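Local coordinates for MsStt7d protein (Micromonas, PDB 4IX3) that is a homolog of the state transition kinase Stt7 that probably uses ATP to phosphorylate proteins and binds magnesium through its kinase catalytic domain, at residues P171-A176 with K185-G190; A112-N117 with I175-D180; K78-R83 with L156-E161; K147-L152 with W251-V256; Y71-N76 with C162-R167. All blocks are in the same frame, centred on the assembly; numbering follows the deposited sequence.

Interaction 1 (P171-A176 with K185-G190). With MG (magnesium ion), chain E.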
# COMPACT_ATOMS: atom_id res chain seq x y z
N PRO B 171 -5.84 5.98 16.26
CA PRO B 171 -7.22 6.46 16.19
C PRO B 171 -7.97 6.08 14.90
O PRO B 171 -9.17 5.81 14.94
CB PRO B 171 -7.06 7.98 16.40
CG PRO B 171 -5.84 8.08 17.30
CD PRO B 171 -4.90 7.06 16.66
N ALA B 172 -7.28 6.01 13.75
CA ALA B 172 -7.95 5.69 12.50
C ALA B 172 -8.44 4.24 12.52
O ALA B 172 -9.26 3.88 11.67
CB ALA B 172 -7.01 5.87 11.30
N ASN B 173 -7.88 3.39 13.40
CA ASN B 173 -8.26 1.98 13.50
C ASN B 173 -9.16 1.71 14.73
O ASN B 173 -9.28 0.55 15.14
CB ASN B 173 -7.05 1.06 13.49
CG ASN B 173 -6.54 0.81 12.08
OD1 ASN B 173 -7.28 1.02 11.11
ND2 ASN B 173 -5.30 0.36 11.98
N LEU B 174 -9.86 2.75 15.18
CA LEU B 174 -10.87 2.57 16.23
C LEU B 174 -12.19 3.13 15.72
O LEU B 174 -12.23 4.17 15.07
CB LEU B 174 -10.40 3.30 17.51
CG LEU B 174 -9.22 2.60 18.21
CD1 LEU B 174 -8.49 3.57 19.17
CD2 LEU B 174 -9.70 1.36 18.97
N ILE B 175 -13.29 2.45 16.11
CA ILE B 175 -14.64 2.89 15.82
C ILE B 175 -15.40 2.91 17.15
O ILE B 175 -15.34 1.92 17.89
CB ILE B 175 -15.38 1.95 14.82
CG1 ILE B 175 -14.61 1.86 13.50
CG2 ILE B 175 -16.80 2.40 14.62
CD1 ILE B 175 -15.22 0.86 12.55
N ALA B 176 -16.18 3.97 17.37
CA ALA B 176 -17.08 3.98 18.53
C ALA B 176 -18.38 3.29 18.04
O ALA B 176 -19.06 3.82 17.18
CB ALA B 176 -17.34 5.42 18.95
N LYS B 185 -14.22 -0.29 19.26
CA LYS B 185 -13.72 -1.54 18.67
C LYS B 185 -12.53 -1.24 17.74
O LYS B 185 -12.55 -0.22 17.04
CB LYS B 185 -14.82 -2.28 17.90
CG LYS B 185 -15.99 -2.78 18.80
CD LYS B 185 -17.03 -3.51 17.99
CE LYS B 185 -18.15 -4.02 18.89
NZ LYS B 185 -19.14 -4.80 18.09
N LEU B 186 -11.57 -2.13 17.74
CA LEU B 186 -10.44 -2.08 16.77
C LEU B 186 -10.91 -2.58 15.41
O LEU B 186 -11.71 -3.52 15.34
CB LEU B 186 -9.29 -2.93 17.28
CG LEU B 186 -8.52 -2.23 18.43
CD1 LEU B 186 -7.81 -3.26 19.29
CD2 LEU B 186 -7.50 -1.23 17.92
N ILE B 187 -10.33 -2.04 14.36
CA ILE B 187 -10.40 -2.69 13.06
C ILE B 187 -8.97 -3.00 12.62
O ILE B 187 -7.98 -2.54 13.23
CB ILE B 187 -11.07 -1.83 11.99
CG1 ILE B 187 -10.35 -0.49 11.80
CG2 ILE B 187 -12.54 -1.62 12.36
CD1 ILE B 187 -10.64 0.14 10.44
N ASP B 188 -8.86 -3.75 11.52
CA ASP B 188 -7.64 -3.85 10.72
C ASP B 188 -6.57 -4.71 11.40
O ASP B 188 -5.57 -4.19 11.97
CB ASP B 188 -7.09 -2.48 10.32
CG ASP B 188 -5.79 -2.63 9.55
OD1 ASP B 188 -5.59 -3.70 8.90
OD2 ASP B 188 -4.93 -1.69 9.70
N LEU B 189 -6.75 -6.03 11.32
CA LEU B 189 -5.76 -6.97 11.76
C LEU B 189 -4.83 -7.36 10.60
O LEU B 189 -4.12 -8.37 10.66
CB LEU B 189 -6.45 -8.23 12.32
CG LEU B 189 -7.22 -8.00 13.62
CD1 LEU B 189 -8.28 -9.06 13.84
CD2 LEU B 189 -6.34 -7.79 14.84
N GLY B 190 -4.69 -6.46 9.62
CA GLY B 190 -3.87 -6.78 8.44
C GLY B 190 -2.38 -6.90 8.71
O GLY B 190 -1.65 -7.57 7.99
MG MG E . -3.14 -1.12 8.83
O HOH W 1 -6.89 0.76 8.52
O HOH W 2 -2.22 -2.83 9.55
O HOH W 3 -3.85 -2.32 7.21
O HOH W 4 -4.14 0.43 8.03
O HOH W 5 -1.47 -0.66 7.82

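Interaction 2 (A112-N117 with I175-D180)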
# COMPACT_ATOMS: atom_id res chain seq x y z
N ALA B 112 -18.93 -6.90 9.94
CA ALA B 112 -19.98 -5.93 10.17
C ALA B 112 -19.38 -4.52 10.07
O ALA B 112 -18.24 -4.29 10.49
CB ALA B 112 -20.52 -6.06 11.58
N ASN B 113 -20.18 -3.58 9.55
CA ASN B 113 -19.84 -2.16 9.60
C ASN B 113 -20.21 -1.69 11.02
O ASN B 113 -21.41 -1.56 11.35
CB ASN B 113 -20.61 -1.39 8.53
CG ASN B 113 -20.22 0.07 8.49
OD1 ASN B 113 -19.71 0.59 9.48
ND2 ASN B 113 -20.44 0.73 7.37
N GLU B 114 -19.21 -1.46 11.86
CA GLU B 114 -19.43 -1.12 13.27
C GLU B 114 -19.78 0.37 13.43
O GLU B 114 -20.15 0.79 14.53
CB GLU B 114 -18.19 -1.46 14.08
CG GLU B 114 -17.88 -2.95 14.05
CD GLU B 114 -18.83 -3.80 14.88
OE1 GLU B 114 -19.54 -3.25 15.77
OE2 GLU B 114 -18.67 -5.03 14.81
N GLY B 115 -19.67 1.16 12.38
CA GLY B 115 -19.98 2.57 12.44
C GLY B 115 -19.30 3.35 11.33
O GLY B 115 -18.22 3.00 10.87
N GLU B 116 -19.95 4.44 10.97
CA GLU B 116 -19.50 5.29 9.90
C GLU B 116 -18.28 6.16 10.18
O GLU B 116 -17.63 6.61 9.22
CB GLU B 116 -20.65 6.10 9.32
CG GLU B 116 -21.42 5.30 8.28
CD GLU B 116 -20.53 4.61 7.25
OE1 GLU B 116 -20.91 3.54 6.78
OE2 GLU B 116 -19.45 5.12 6.90
N ASN B 117 -17.91 6.21 11.45
CA ASN B 117 -17.03 7.13 12.16
C ASN B 117 -15.73 6.42 12.42
O ASN B 117 -15.73 5.19 12.49
CB ASN B 117 -17.63 7.47 13.58
CG ASN B 117 -17.61 6.29 14.60
OD1 ASN B 117 -16.57 5.98 15.23
ND2 ASN B 117 -18.78 5.71 14.86
N ILE B 175 -13.29 2.45 16.11
CA ILE B 175 -14.64 2.89 15.82
C ILE B 175 -15.40 2.91 17.15
O ILE B 175 -15.34 1.92 17.89
CB ILE B 175 -15.38 1.95 14.82
CG1 ILE B 175 -14.61 1.86 13.50
CG2 ILE B 175 -16.80 2.40 14.62
CD1 ILE B 175 -15.22 0.86 12.55
N ALA B 176 -16.18 3.97 17.37
CA ALA B 176 -17.08 3.98 18.53
C ALA B 176 -18.38 3.29 18.04
O ALA B 176 -19.06 3.82 17.18
CB ALA B 176 -17.34 5.42 18.95
N ALA B 177 -18.60 2.06 18.49
CA ALA B 177 -19.63 1.18 17.91
C ALA B 177 -21.02 1.55 18.46
O ALA B 177 -21.38 1.12 19.57
CB ALA B 177 -19.27 -0.26 18.25
N GLU B 178 -21.77 2.35 17.72
CA GLU B 178 -23.09 2.84 18.11
C GLU B 178 -24.02 1.72 18.57
O GLU B 178 -24.74 1.87 19.57
CB GLU B 178 -23.71 3.52 16.88
CG GLU B 178 -23.57 2.59 15.65
CD GLU B 178 -23.72 3.15 14.22
OE1 GLU B 178 -23.88 2.28 13.31
OE2 GLU B 178 -23.61 4.37 13.93
N LYS B 179 -23.95 0.57 17.90
CA LYS B 179 -24.86 -0.56 18.23
C LYS B 179 -24.39 -1.45 19.39
O LYS B 179 -25.09 -2.39 19.81
CB LYS B 179 -25.09 -1.42 17.00
CG LYS B 179 -25.85 -0.70 15.89
CD LYS B 179 -26.12 -1.71 14.81
CE LYS B 179 -26.52 -1.03 13.51
NZ LYS B 179 -25.94 -1.74 12.33
N ASP B 180 -23.26 -1.11 19.99
CA ASP B 180 -22.82 -1.68 21.25
C ASP B 180 -22.52 -0.57 22.24
O ASP B 180 -21.46 -0.57 22.89
CB ASP B 180 -21.68 -2.67 21.05
CG ASP B 180 -22.19 -3.91 20.33
OD1 ASP B 180 -22.94 -4.70 20.97
OD2 ASP B 180 -21.88 -4.13 19.13
O HOH W 6 -23.40 -3.33 12.19
O HOH W 7 -23.18 0.58 11.15
O HOH W 8 -22.29 -0.14 15.81
O HOH W 9 -21.82 -2.66 16.56

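Interaction 3 (K78-R83 with L156-E161)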
# COMPACT_ATOMS: atom_id res chain seq x y z
N LYS B 78 -13.91 -12.03 21.32
CA LYS B 78 -15.12 -11.39 20.76
C LYS B 78 -15.33 -10.00 21.35
O LYS B 78 -15.16 -9.84 22.57
CB LYS B 78 -16.36 -12.23 21.04
CG LYS B 78 -16.45 -13.46 20.15
CD LYS B 78 -17.86 -14.04 20.23
CE LYS B 78 -18.08 -15.10 19.16
NZ LYS B 78 -17.15 -16.23 19.42
N GLY B 79 -15.71 -9.04 20.51
CA GLY B 79 -15.99 -7.67 20.92
C GLY B 79 -14.78 -6.78 20.97
O GLY B 79 -14.98 -5.55 21.09
N THR B 80 -13.56 -7.33 20.84
CA THR B 80 -12.38 -6.44 20.78
C THR B 80 -12.30 -5.70 19.45
O THR B 80 -11.84 -4.55 19.43
CB THR B 80 -11.07 -7.19 21.04
OG1 THR B 80 -10.88 -8.22 20.07
CG2 THR B 80 -11.03 -7.76 22.47
N CYS B 81 -12.67 -6.41 18.37
CA CYS B 81 -12.51 -5.89 17.01
C CYS B 81 -13.82 -5.93 16.25
O CYS B 81 -14.78 -6.60 16.71
CB CYS B 81 -11.49 -6.76 16.31
SG CYS B 81 -9.84 -6.80 17.03
N ALA B 82 -13.92 -5.27 15.10
CA ALA B 82 -15.10 -5.39 14.26
C ALA B 82 -15.47 -6.87 14.04
O ALA B 82 -14.60 -7.74 13.79
CB ALA B 82 -14.88 -4.75 12.91
N ARG B 83 -16.78 -7.15 14.14
CA ARG B 83 -17.24 -8.54 14.07
C ARG B 83 -16.94 -9.15 12.69
O ARG B 83 -17.31 -8.58 11.67
CB ARG B 83 -18.74 -8.57 14.33
CG ARG B 83 -19.38 -9.96 14.17
CD ARG B 83 -20.81 -10.02 14.74
NE ARG B 83 -21.69 -8.96 14.22
CZ ARG B 83 -22.51 -9.09 13.18
NH1 ARG B 83 -22.58 -10.25 12.52
NH2 ARG B 83 -23.31 -8.06 12.86
N LEU B 156 -6.85 -4.66 24.03
CA LEU B 156 -5.47 -5.09 23.78
C LEU B 156 -5.01 -6.18 24.73
O LEU B 156 -4.35 -7.13 24.33
CB LEU B 156 -4.51 -3.88 23.76
CG LEU B 156 -4.74 -2.92 22.59
CD1 LEU B 156 -3.92 -1.66 22.77
CD2 LEU B 156 -4.35 -3.63 21.28
N ALA B 157 -5.36 -6.06 26.02
CA ALA B 157 -5.02 -7.09 26.98
C ALA B 157 -5.64 -8.43 26.58
O ALA B 157 -4.98 -9.47 26.66
CB ALA B 157 -5.44 -6.69 28.38
N ARG B 158 -6.91 -8.41 26.15
CA ARG B 158 -7.53 -9.68 25.72
C ARG B 158 -6.90 -10.22 24.44
O ARG B 158 -6.67 -11.45 24.31
CB ARG B 158 -9.02 -9.42 25.48
CG ARG B 158 -9.79 -9.24 26.78
CD ARG B 158 -11.26 -8.85 26.55
NE ARG B 158 -11.94 -9.96 25.89
CZ ARG B 158 -12.99 -9.84 25.09
NH1 ARG B 158 -13.48 -8.64 24.77
NH2 ARG B 158 -13.56 -10.93 24.59
N LEU B 159 -6.52 -9.36 23.48
CA LEU B 159 -5.78 -9.83 22.30
C LEU B 159 -4.44 -10.45 22.68
O LEU B 159 -4.09 -11.57 22.28
CB LEU B 159 -5.60 -8.69 21.30
CG LEU B 159 -6.90 -8.29 20.61
CD1 LEU B 159 -6.79 -6.97 19.88
CD2 LEU B 159 -7.42 -9.34 19.62
N HIS B 160 -3.72 -9.74 23.55
CA HIS B 160 -2.42 -10.25 23.95
C HIS B 160 -2.50 -11.59 24.67
O HIS B 160 -1.64 -12.48 24.49
CB HIS B 160 -1.63 -9.25 24.81
CG HIS B 160 -1.40 -7.95 24.10
ND1 HIS B 160 -1.12 -6.79 24.75
CD2 HIS B 160 -1.43 -7.66 22.76
CE1 HIS B 160 -0.99 -5.79 23.86
NE2 HIS B 160 -1.18 -6.30 22.63
N GLU B 161 -3.54 -11.76 25.49
CA GLU B 161 -3.78 -12.99 26.24
C GLU B 161 -3.95 -14.20 25.31
O GLU B 161 -3.62 -15.32 25.67
CB GLU B 161 -5.02 -12.79 27.15
CG GLU B 161 -5.35 -13.86 28.18
CD GLU B 161 -6.67 -13.55 28.91
OE1 GLU B 161 -7.15 -12.38 28.93
OE2 GLU B 161 -7.27 -14.50 29.45

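Interaction 4 (K147-L152 with W251-V256)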
# COMPACT_ATOMS: atom_id res chain seq x y z
N LYS B 147 -12.47 6.91 29.29
CA LYS B 147 -13.37 5.88 28.77
C LYS B 147 -12.72 5.11 27.62
O LYS B 147 -12.75 3.87 27.55
CB LYS B 147 -14.70 6.47 28.37
CG LYS B 147 -15.73 5.42 27.92
CD LYS B 147 -17.07 6.07 27.54
CE LYS B 147 -18.26 5.12 27.46
NZ LYS B 147 -18.09 4.17 26.32
N ALA B 148 -12.16 5.84 26.65
CA ALA B 148 -11.56 5.21 25.47
C ALA B 148 -10.38 4.36 25.86
O ALA B 148 -10.20 3.26 25.33
CB ALA B 148 -11.11 6.27 24.48
N MET B 149 -9.49 4.86 26.73
CA MET B 149 -8.32 4.11 27.09
C MET B 149 -8.67 2.86 27.88
O MET B 149 -8.00 1.83 27.73
CB MET B 149 -7.26 4.98 27.78
CG MET B 149 -6.59 6.02 26.90
SD MET B 149 -5.79 5.35 25.41
CE MET B 149 -4.53 4.35 26.20
N ARG B 150 -9.69 2.94 28.74
CA ARG B 150 -10.05 1.73 29.48
C ARG B 150 -10.51 0.67 28.48
O ARG B 150 -10.13 -0.51 28.63
CB ARG B 150 -11.18 2.08 30.48
CG ARG B 150 -11.55 0.93 31.40
CD ARG B 150 -12.72 1.27 32.31
NE ARG B 150 -12.38 2.30 33.30
CZ ARG B 150 -12.81 3.55 33.27
NH1 ARG B 150 -13.61 3.95 32.28
NH2 ARG B 150 -12.49 4.38 34.28
N GLU B 151 -11.31 1.09 27.49
CA GLU B 151 -11.79 0.12 26.49
C GLU B 151 -10.67 -0.41 25.60
O GLU B 151 -10.54 -1.62 25.35
CB GLU B 151 -12.89 0.77 25.66
CG GLU B 151 -14.12 1.03 26.52
CD GLU B 151 -15.13 1.95 25.89
OE1 GLU B 151 -16.16 2.24 26.58
OE2 GLU B 151 -14.95 2.45 24.74
N LEU B 152 -9.82 0.48 25.12
CA LEU B 152 -8.70 0.07 24.26
C LEU B 152 -7.71 -0.83 24.99
O LEU B 152 -7.31 -1.89 24.46
CB LEU B 152 -7.95 1.33 23.79
CG LEU B 152 -6.68 1.03 22.96
CD1 LEU B 152 -6.99 0.19 21.71
CD2 LEU B 152 -6.06 2.37 22.56
N TRP B 251 3.09 1.12 23.20
CA TRP B 251 3.56 2.44 22.71
C TRP B 251 2.50 3.09 21.85
O TRP B 251 2.15 4.26 22.02
CB TRP B 251 4.83 2.23 21.91
CG TRP B 251 5.29 3.52 21.28
CD1 TRP B 251 4.88 4.07 20.07
CD2 TRP B 251 6.32 4.41 21.80
NE1 TRP B 251 5.48 5.28 19.85
CE2 TRP B 251 6.39 5.53 20.86
CE3 TRP B 251 7.11 4.45 22.95
CZ2 TRP B 251 7.27 6.59 21.05
CZ3 TRP B 251 7.97 5.53 23.15
CH2 TRP B 251 8.02 6.60 22.23
N SER B 252 1.89 2.32 20.91
CA SER B 252 0.83 2.90 20.10
C SER B 252 -0.38 3.36 20.92
O SER B 252 -0.94 4.39 20.62
CB SER B 252 0.34 1.87 19.08
OG SER B 252 1.38 1.37 18.26
N ALA B 253 -0.72 2.60 21.97
CA ALA B 253 -1.83 3.00 22.83
C ALA B 253 -1.46 4.30 23.59
O ALA B 253 -2.34 5.13 23.79
CB ALA B 253 -2.17 1.90 23.83
N GLY B 254 -0.19 4.48 23.96
CA GLY B 254 0.23 5.78 24.55
C GLY B 254 0.08 6.95 23.58
O GLY B 254 -0.42 8.00 23.96
N CYS B 255 0.34 6.70 22.29
CA CYS B 255 0.07 7.71 21.29
C CYS B 255 -1.39 8.05 21.18
O CYS B 255 -1.75 9.21 21.07
CB CYS B 255 0.60 7.26 19.92
SG CYS B 255 2.41 7.12 19.79
N VAL B 256 -2.26 7.01 21.18
CA VAL B 256 -3.70 7.27 21.15
C VAL B 256 -4.05 8.14 22.38
O VAL B 256 -4.82 9.08 22.24
CB VAL B 256 -4.49 5.94 21.23
CG1 VAL B 256 -5.99 6.17 21.43
CG2 VAL B 256 -4.26 5.13 19.94

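Interaction 5 (Y71-N76 with C162-R167)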
# COMPACT_ATOMS: atom_id res chain seq x y z
N TYR B 71 -10.14 -15.20 12.26
CA TYR B 71 -10.83 -16.37 12.81
C TYR B 71 -10.38 -16.60 14.24
O TYR B 71 -11.19 -16.95 15.11
CB TYR B 71 -10.57 -17.63 11.96
CG TYR B 71 -11.45 -17.72 10.74
CD1 TYR B 71 -12.79 -18.08 10.87
CD2 TYR B 71 -10.95 -17.55 9.46
CE1 TYR B 71 -13.65 -18.23 9.77
CE2 TYR B 71 -11.78 -17.73 8.35
CZ TYR B 71 -13.12 -18.03 8.49
OH TYR B 71 -13.93 -18.16 7.39
N HIS B 72 -9.09 -16.45 14.52
CA HIS B 72 -8.58 -16.62 15.89
C HIS B 72 -9.24 -15.64 16.85
O HIS B 72 -9.61 -16.03 17.97
CB HIS B 72 -7.06 -16.47 15.91
CG HIS B 72 -6.43 -16.81 17.22
ND1 HIS B 72 -6.28 -18.09 17.65
CD2 HIS B 72 -5.88 -15.98 18.19
CE1 HIS B 72 -5.68 -18.07 18.86
NE2 HIS B 72 -5.41 -16.78 19.17
N VAL B 73 -9.30 -14.38 16.45
CA VAL B 73 -9.91 -13.33 17.29
C VAL B 73 -11.41 -13.54 17.48
O VAL B 73 -11.94 -13.32 18.58
CB VAL B 73 -9.62 -11.93 16.72
CG1 VAL B 73 -10.43 -10.84 17.43
CG2 VAL B 73 -8.13 -11.65 16.88
N HIS B 74 -12.09 -14.01 16.44
CA HIS B 74 -13.50 -14.28 16.55
C HIS B 74 -13.74 -15.41 17.57
O HIS B 74 -14.69 -15.35 18.37
CB HIS B 74 -14.05 -14.71 15.20
CG HIS B 74 -15.51 -15.04 15.26
ND1 HIS B 74 -16.46 -14.11 15.06
CD2 HIS B 74 -16.16 -16.23 15.55
CE1 HIS B 74 -17.67 -14.70 15.16
NE2 HIS B 74 -17.48 -16.00 15.45
N ALA B 75 -12.86 -16.42 17.62
CA ALA B 75 -13.00 -17.52 18.55
C ALA B 75 -12.62 -17.14 19.97
O ALA B 75 -13.21 -17.72 20.89
CB ALA B 75 -12.16 -18.70 18.08
N ASN B 76 -11.65 -16.23 20.14
CA ASN B 76 -10.97 -16.04 21.43
C ASN B 76 -11.08 -14.67 22.08
O ASN B 76 -10.80 -14.54 23.29
CB ASN B 76 -9.49 -16.41 21.32
CG ASN B 76 -9.32 -17.89 21.05
OD1 ASN B 76 -8.97 -18.35 19.93
ND2 ASN B 76 -9.61 -18.66 22.07
N CYS B 162 -4.47 -13.97 24.12
CA CYS B 162 -4.60 -15.06 23.17
C CYS B 162 -3.55 -15.02 22.09
O CYS B 162 -3.67 -15.70 21.06
CB CYS B 162 -6.01 -15.17 22.61
SG CYS B 162 -6.46 -13.88 21.43
N GLY B 163 -2.46 -14.29 22.35
CA GLY B 163 -1.27 -14.32 21.52
C GLY B 163 -1.24 -13.34 20.35
O GLY B 163 -0.31 -13.39 19.56
N VAL B 164 -2.22 -12.48 20.21
CA VAL B 164 -2.28 -11.56 19.09
C VAL B 164 -1.72 -10.20 19.44
O VAL B 164 -2.13 -9.62 20.47
CB VAL B 164 -3.75 -11.43 18.61
CG1 VAL B 164 -3.87 -10.40 17.48
CG2 VAL B 164 -4.25 -12.82 18.15
N VAL B 165 -0.81 -9.71 18.62
CA VAL B 165 -0.35 -8.33 18.68
C VAL B 165 -0.91 -7.59 17.48
O VAL B 165 -0.73 -8.08 16.34
CB VAL B 165 1.19 -8.23 18.77
CG1 VAL B 165 1.68 -6.78 18.75
CG2 VAL B 165 1.65 -8.96 20.02
N HIS B 166 -1.60 -6.49 17.70
CA HIS B 166 -2.39 -5.88 16.62
C HIS B 166 -1.44 -5.20 15.62
O HIS B 166 -1.63 -5.32 14.40
CB HIS B 166 -3.39 -4.89 17.26
CG HIS B 166 -4.19 -4.14 16.26
ND1 HIS B 166 -5.52 -4.34 15.99
CD2 HIS B 166 -3.76 -3.15 15.41
CE1 HIS B 166 -5.90 -3.49 15.00
NE2 HIS B 166 -4.81 -2.75 14.68
N ARG B 167 -0.46 -4.47 16.14
CA ARG B 167 0.57 -3.85 15.30
C ARG B 167 0.18 -2.51 14.69
O ARG B 167 1.06 -1.74 14.29
CB ARG B 167 1.00 -4.82 14.20
CG ARG B 167 2.50 -5.06 14.15
CD ARG B 167 2.98 -5.25 12.71
NE ARG B 167 3.87 -6.40 12.58
CZ ARG B 167 5.19 -6.32 12.49
NH1 ARG B 167 5.78 -5.14 12.51
NH2 ARG B 167 5.92 -7.42 12.37

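Interaction 1 (P171-A176 with K185-G190)
Asp-188 sets its CG anti to its backbone N (chi1 177°), while Asn-173 keeps CG beside its own N (chi1 -81°), and the two polar ends meet at the magnesium site of the protein kinase fold. Asn-173 ends the HRDxxxxN catalytic-loop motif, and Asp-188 opens DLG, the counterpart of DFG. Their amide and carboxylate planes stand 71° apart, and the bond from Asn-173 ND2 to Asp-188 OD2 is weak at 3.1 Å; the stronger partner of ND2 is the carbonyl of Asp-168. A water gives a 2.6 Å hydrogen bond to Asn-173 OD1 and a weak one to OD2 of the aspartate. Asp-188 OD2 binds the magnesium at 2.1 Å, with four waters and Asp-168 completing the shell. Asn-173 itself has been seen to bind a second magnesium, absent from this model.

Asn-173 and Asp-188 flank an antiparallel hairpin, strands 174-177 and 183-186. Ile-175 and Lys-185 form a hydrogen-bonded pair, and Ile-187 N adds a 2.9 Å bond to Asn-173 O. At the neighbouring non-hydrogen-bonded pair, Leu-174 and Leu-186 run alongside each other in the same direction, CD2 to CD2 at 3.6 Å, and both pack on Leu-152 of helix 141-161. The other carboxylate oxygen, Asp-188 OD1, closes an Asx turn by accepting Gly-190 N at 3.0 Å from above the carboxylate plane.

Interaction 2 (A112-N117 with I175-D180)
Asn-117 grips the backbone of Ala-176 at two points. With CG held between its own N and carbonyl carbon (chi1 69°), its amide faces strand 174-177: OD1 accepts Ala-176 N at 3.0 Å, in the carbonyl plane and on a lone pair, and ND2 gives a nearly straight bond (171°) to Ala-176 O, also 3.0 Å. Beside this pair the packing is close. Ile-175 CG2 lies 3.6 Å from Asn-117 OD1, and the Ala-177 CA-H points at Glu-114 O, with CA and O 3.4 Å apart. Gly-115 fits because a CB there would run into Ile-175 CG2 and the preceding carbonyl. An alanine in place of Asn-117 would probably leave the N-H and C=O of Ala-176 without their amide partner and open a gap beside Ile-175 CG2.

Toward Glu-178, Lys-179 and Asp-180 the contact becomes watery. One water joins Asn-113 O to Glu-178 OE1, another joins the same carbonyl to Lys-179 NZ, and a third donates to Glu-114 O at 2.7 Å while accepting Lys-179 N.

The loop begins in the kinase hinge, where Ala-112 and Glu-114 have been seen to bind ADP, absent here. Two like charges, Glu-114 OE1 and Asp-180 OD2, come within 4.2 Å of each other, but Lys-185 forms a salt bridge to each and a water donates to both oxygens. A shared cation of this kind would be expected to offset their repulsion and keep both carboxylates charged.

Interaction 3 (K78-R83 with L156-E161)
Arg-158 reaches from helix 141-161 to the carbonyl of Lys-78, tying the first long helix of the kinase C-lobe to the loop that follows helix 59-76, the regulatory C-helix. Both terminal nitrogens share that oxygen, which lies at the guanidinium edge, close to its plane: NH2 donates to Lys-78 O at 2.8 Å, and NH1 adds a weak bond at 3.0 Å. The side chain bends at chi3 (66°), turning NE out of the line of the chain. Over one face of the guanidinium sits Thr-80, whose CG2 is 3.5 Å from Arg-158 NH1.

Leu-159 and Thr-80 lie alongside each other, heading opposite ways, with Leu-159 CD2 3.7 Å from Thr-80 OG1. The leucine's CD1 lies 4.2 Å from Cys-81 SG, so this buried end is mainly apolar while the arginine works at the exposed end.

Further out, Thr-80, Cys-81 and Leu-159 all rest on Val-73 of helix 59-76. Backbone hydrogen bonds join Thr-80 O to Leu-186 N and Ala-82 N to Leu-186 O, fastening the loop to the hairpin strand. Thr-80 OG1 is hydrogen-bonded to the carbonyl oxygen of Ala-77, which would restrain the rotation that puts CG2 over the guanidinium.

Interaction 4 (K147-L152 with W251-V256)
Met-149 is the first residue of 147-152 to meet the second helix, where it touches Ala-253 and Val-256. Its chain bends twice, chi2 -57° and chi3 -64°, and so hooks CE back over the backbone of 251-256. There CE lies 3.3 Å from Ala-253 O and 4.1 Å from Ala-253 CB, while the sulfur SD sits 4.1 Å from Val-256 CG1. An alanine at Met-149 would lose SD and CE, and would probably open a gap over the Ala-253 carbonyl and beside the Val-256 methyl.

A little further along, Glu-151 faces elsewhere: its OE1 uses the syn lone pair for a 2.7 Å salt bridge with Lys-147 NZ one turn back, and OE2 takes the N-H of Leu-184 in strand 183-186. Leu-152 then turns its CB toward the second helix. Tip to tip with Val-256, its CD2 comes to 4.0 Å from Val-256 CG1 and to 4.1 Å from Ala-253 CB. No hydrogen bond crosses between the segments; what joins them is buried van der Waals contact, mostly apolar, with one methyl on a backbone carbonyl.

The two segments run nearly antiparallel (163°) with axes 10.8 Å apart. They belong to helices 141-161 and 246-261, the E and F helices of the kinase C-lobe. Helix 268-280 packs on Trp-251 and Cys-255 of the F helix, and strand 183-186 sets Leu-184 against Ala-148.

Interaction 5 (Y71-N76 with C162-R167)
His-72 points its CB from helix 59-76 toward the turn at Cys-162; chi1 (-172°) sets CG anti to the backbone N, and the ring follows from it. Beyond CG, the edge atom CD2 meets a methyl, Val-164 CG2, at 3.6 Å. CE1 lies 3.8 Å from Cys-162 O. At the tip, NE2 donates to Cys-162 O at 2.8 Å in a fairly straight bond (160°), so NE2 must carry a hydrogen. Both Cys-162 O and Val-164 CG2 lie near the ring plane, at the edge of the imidazole.

Around this bond the contact is apolar. Val-73 CG2 is 4.2 Å from Val-164 CG2, and Asn-76 CB comes to 3.9 Å from Cys-162 CB.

The accepting carbonyl belongs to the first residue past helix 141-161. That helix closes in a Schellman motif, with Gly-163 at positive phi as C-prime and Val-164 N bonded to Leu-159 O. The histidine therefore holds the kinase C-helix to the turn just ahead of the HRD catalytic loop, which begins at His-166. Strand 164-165 pairs antiparallel with strand 193-194, whose Leu-194 packs on His-72 and Val-164, while His-166 N and Arg-167 N bond to Asp-249 of helix 246-261.

How the interactions relate
Interactions 1 and 4 are buried, whereas 2, 3 and 5 each have exposed parts. Their chemistry follows: interaction 4 is mostly apolar, helix on helix, interaction 1 adds strand pairing and metal binding, and interactions 2, 3 and 5 pin loops or turns by side-chain bonds to backbone groups. Interactions 1 and 2 share strand 174-177, and Lys-185 of interaction 1 serves the acids of interaction 2. Helix 141-161 carries both 3 and 4, with Leu-156 CD1 against Ala-253 CB. Val-73 connects interaction 5 to interaction 3, the closest pair with centres about 7 Å apart. Interactions 2 and 5 lie about 20 Å apart, centre to centre, and do not touch.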